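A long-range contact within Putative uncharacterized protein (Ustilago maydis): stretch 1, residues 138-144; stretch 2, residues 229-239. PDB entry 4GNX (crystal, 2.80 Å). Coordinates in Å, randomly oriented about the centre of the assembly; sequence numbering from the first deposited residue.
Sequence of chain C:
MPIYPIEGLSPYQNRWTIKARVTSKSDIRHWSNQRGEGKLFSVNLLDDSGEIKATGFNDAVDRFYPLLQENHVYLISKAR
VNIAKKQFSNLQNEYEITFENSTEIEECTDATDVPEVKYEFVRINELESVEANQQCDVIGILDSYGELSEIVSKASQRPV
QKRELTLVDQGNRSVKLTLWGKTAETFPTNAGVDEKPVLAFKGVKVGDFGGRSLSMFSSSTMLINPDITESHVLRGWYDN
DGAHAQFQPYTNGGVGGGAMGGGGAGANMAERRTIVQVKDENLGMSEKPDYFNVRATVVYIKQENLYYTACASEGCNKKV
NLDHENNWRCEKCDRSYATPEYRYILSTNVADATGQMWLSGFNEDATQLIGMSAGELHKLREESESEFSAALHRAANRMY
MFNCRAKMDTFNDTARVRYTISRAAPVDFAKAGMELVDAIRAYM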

# COMPACT_ATOMS: atom_id res chain seq x y z
N VAL C 138 -25.01 -2.58 0.48
CA VAL C 138 -25.71 -3.84 0.78
C VAL C 138 -27.06 -3.60 1.45
O VAL C 138 -27.15 -2.82 2.40
CB VAL C 138 -24.86 -4.78 1.67
CG1 VAL C 138 -25.71 -5.84 2.34
CG2 VAL C 138 -23.75 -5.43 0.86
N ILE C 139 -28.09 -4.29 0.96
CA ILE C 139 -29.39 -4.39 1.64
C ILE C 139 -29.75 -5.85 1.97
O ILE C 139 -29.36 -6.78 1.26
CB ILE C 139 -30.52 -3.71 0.83
CG1 ILE C 139 -31.76 -3.49 1.70
CG2 ILE C 139 -30.81 -4.48 -0.46
CD1 ILE C 139 -32.79 -2.56 1.11
N GLY C 140 -30.50 -6.05 3.06
CA GLY C 140 -30.93 -7.38 3.47
C GLY C 140 -31.71 -7.37 4.78
O GLY C 140 -31.80 -6.34 5.45
N ILE C 141 -32.26 -8.53 5.12
CA ILE C 141 -32.98 -8.69 6.38
C ILE C 141 -31.96 -8.93 7.48
O ILE C 141 -31.02 -9.71 7.30
CB ILE C 141 -33.97 -9.88 6.34
CG1 ILE C 141 -34.99 -9.73 5.19
CG2 ILE C 141 -34.67 -10.07 7.68
CD1 ILE C 141 -36.14 -8.77 5.42
N LEU C 142 -32.13 -8.23 8.60
CA LEU C 142 -31.41 -8.54 9.83
C LEU C 142 -32.00 -9.81 10.44
O LEU C 142 -33.20 -9.88 10.71
CB LEU C 142 -31.51 -7.40 10.84
CG LEU C 142 -31.02 -7.69 12.26
CD1 LEU C 142 -29.50 -7.67 12.32
CD2 LEU C 142 -31.60 -6.71 13.27
N ASP C 143 -31.14 -10.81 10.65
CA ASP C 143 -31.57 -12.06 11.24
C ASP C 143 -31.48 -11.99 12.78
O ASP C 143 -32.46 -12.22 13.49
CB ASP C 143 -30.73 -13.22 10.69
CG ASP C 143 -31.03 -14.53 11.37
OD1 ASP C 143 -32.11 -15.10 11.12
OD2 ASP C 143 -30.18 -14.98 12.17
N SER C 144 -30.28 -11.64 13.25
CA SER C 144 -29.98 -11.51 14.67
C SER C 144 -28.77 -10.60 14.79
O SER C 144 -28.15 -10.22 13.79
CB SER C 144 -29.68 -12.88 15.29
OG SER C 144 -28.59 -13.50 14.63
N THR C 229 -38.27 0.56 -2.69
CA THR C 229 -38.81 -0.62 -3.38
C THR C 229 -38.05 -1.91 -3.09
O THR C 229 -38.65 -2.99 -3.00
CB THR C 229 -38.92 -0.42 -4.91
OG1 THR C 229 -37.75 0.24 -5.40
CG2 THR C 229 -40.18 0.39 -5.28
N GLU C 230 -36.73 -1.81 -2.94
CA GLU C 230 -35.90 -2.97 -2.63
C GLU C 230 -36.27 -3.62 -1.29
O GLU C 230 -36.32 -4.85 -1.20
CB GLU C 230 -34.42 -2.61 -2.65
CG GLU C 230 -33.80 -2.53 -4.04
CD GLU C 230 -33.76 -1.13 -4.62
OE1 GLU C 230 -34.57 -0.26 -4.21
OE2 GLU C 230 -32.90 -0.89 -5.50
N SER C 231 -36.54 -2.80 -0.28
CA SER C 231 -36.83 -3.29 1.07
C SER C 231 -38.20 -3.98 1.16
O SER C 231 -38.35 -4.97 1.88
CB SER C 231 -36.70 -2.17 2.12
OG SER C 231 -37.59 -1.10 1.90
N HIS C 232 -39.18 -3.48 0.41
CA HIS C 232 -40.51 -4.09 0.38
C HIS C 232 -40.47 -5.46 -0.25
O HIS C 232 -41.22 -6.35 0.15
CB HIS C 232 -41.51 -3.18 -0.34
CG HIS C 232 -41.63 -1.81 0.28
ND1 HIS C 232 -42.25 -1.60 1.46
CD2 HIS C 232 -41.16 -0.57 -0.15
CE1 HIS C 232 -42.20 -0.28 1.76
NE2 HIS C 232 -41.53 0.34 0.78
N VAL C 233 -39.58 -5.62 -1.23
CA VAL C 233 -39.34 -6.92 -1.88
C VAL C 233 -38.83 -7.95 -0.86
O VAL C 233 -39.31 -9.09 -0.84
CB VAL C 233 -38.35 -6.78 -3.07
CG1 VAL C 233 -37.94 -8.15 -3.60
CG2 VAL C 233 -38.98 -5.96 -4.18
N LEU C 234 -37.87 -7.53 -0.03
CA LEU C 234 -37.31 -8.38 1.04
C LEU C 234 -38.32 -8.65 2.16
O LEU C 234 -38.47 -9.79 2.60
CB LEU C 234 -36.03 -7.75 1.62
CG LEU C 234 -34.77 -7.73 0.74
CD1 LEU C 234 -33.81 -6.65 1.21
CD2 LEU C 234 -34.07 -9.09 0.71
N ARG C 235 -39.00 -7.59 2.60
CA ARG C 235 -40.10 -7.70 3.56
C ARG C 235 -41.11 -8.74 3.07
O ARG C 235 -41.41 -9.70 3.78
CB ARG C 235 -40.77 -6.34 3.78
CG ARG C 235 -42.06 -6.38 4.59
CD ARG C 235 -41.82 -6.24 6.09
NE ARG C 235 -41.28 -7.46 6.68
CZ ARG C 235 -40.08 -7.55 7.25
NH1 ARG C 235 -39.28 -6.49 7.32
NH2 ARG C 235 -39.68 -8.70 7.76
N GLY C 236 -41.60 -8.55 1.84
CA GLY C 236 -42.53 -9.49 1.22
C GLY C 236 -41.95 -10.89 1.12
O GLY C 236 -42.61 -11.87 1.47
N TRP C 237 -40.71 -10.96 0.65
CA TRP C 237 -40.03 -12.24 0.47
C TRP C 237 -39.82 -12.98 1.75
O TRP C 237 -40.20 -14.14 1.87
CB TRP C 237 -38.70 -12.04 -0.25
CG TRP C 237 -37.70 -13.12 0.04
CD1 TRP C 237 -37.66 -14.41 -0.48
CD2 TRP C 237 -36.55 -13.05 0.95
NE1 TRP C 237 -36.60 -15.11 0.02
CE2 TRP C 237 -35.89 -14.36 0.89
CE3 TRP C 237 -36.02 -12.07 1.78
CZ2 TRP C 237 -34.76 -14.65 1.62
CZ3 TRP C 237 -34.88 -12.37 2.52
CH2 TRP C 237 -34.26 -13.63 2.44
N TYR C 238 -39.20 -12.31 2.73
CA TYR C 238 -38.86 -12.95 3.98
C TYR C 238 -40.09 -13.47 4.73
O TYR C 238 -40.06 -14.58 5.27
CB TYR C 238 -38.05 -12.01 4.87
CG TYR C 238 -37.47 -12.67 6.10
CD1 TYR C 238 -36.32 -13.46 6.00
CD2 TYR C 238 -38.06 -12.52 7.35
CE1 TYR C 238 -35.79 -14.08 7.12
CE2 TYR C 238 -37.53 -13.14 8.47
CZ TYR C 238 -36.40 -13.91 8.35
OH TYR C 238 -35.86 -14.53 9.46
N ASP C 239 -41.16 -12.68 4.72
CA ASP C 239 -42.37 -13.01 5.48
C ASP C 239 -43.17 -14.18 4.89
O ASP C 239 -44.08 -14.71 5.53
CB ASP C 239 -43.27 -11.78 5.63
CG ASP C 239 -42.61 -10.64 6.41
OD1 ASP C 239 -41.71 -10.90 7.24
OD2 ASP C 239 -42.99 -9.47 6.20

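The most unusual feature of this contact is how much of it rests on one side chain. Ile141 touches four residues of the helix: Leu234, Arg235, Trp237 and Tyr238. No hydrogen bond or salt bridge crosses between the stretches, so packing of largely apolar side chains holds them together. The strand and the helix run in roughly the same direction, with 34° between them and a closest approach of axes of 8.5 Å. Together they bury 382 Å².

Ile141 points toward the helix, with chi1 and chi2 both m. Its CD1 lies 3.9 Å from Leu234 CB and 3.8 Å from Tyr238 CB, one helical turn apart. Ile141 CG2 sits over one face of the Tyr238 ring, 4.0 Å from the ring centroid and 3° off the normal. This is a CH-pi contact with almost ideal centring. Ile141 CG1 meets the Trp237 ring at its edge, 3.8 Å from Trp237 CZ3. A branched side chain suits this place, because its separate methyl and methylene groups reach different neighbours.

Ile139 also points toward the helix, as expected two residues earlier in a strand. Its CG1 packs against Leu234 CD1 at 3.8 Å. Its extended chain, t at both chi angles, carries CD1 to 4.1 Å from both Glu230 CB and Ser231 CB. Glu230 starts toward the strand, but its carboxylate end leads away, leaving aliphatic carbon at the contact.

Leu234 bridges the two isoleucines. Between them lies Gly140, whose CA is 3.7 Å from Leu234 CD1. The leucine methyl thus lies close to the strand backbone. A CB on Gly140 would point away from the helix, so the contact alone does not account for the glycine. Leu142 points away and takes no part, in keeping with the strand's alternation.

Arg235 starts away from the strand, but its end bends back. Arg235 NH2 comes to 4.2 Å from Ile141 CD1. The guanidinium is held within the helix by a salt bridge to Asp239: Arg235 NE donates to Asp239 OD2 at 2.7 Å and Arg235 NH2 to Asp239 OD1 at 3.0 Å. The charge is thus paired, while the group still lies beside the isoleucine methyl.

At the far end, Asp143 OD1 comes within 4.1 Å of Tyr238 OH. This is proximity, not a hydrogen bond. Asp143 is partly exposed, which suits an acidic residue, and its OD2 accepts a hydrogen bond from Ser144 OG at 3.3 Å.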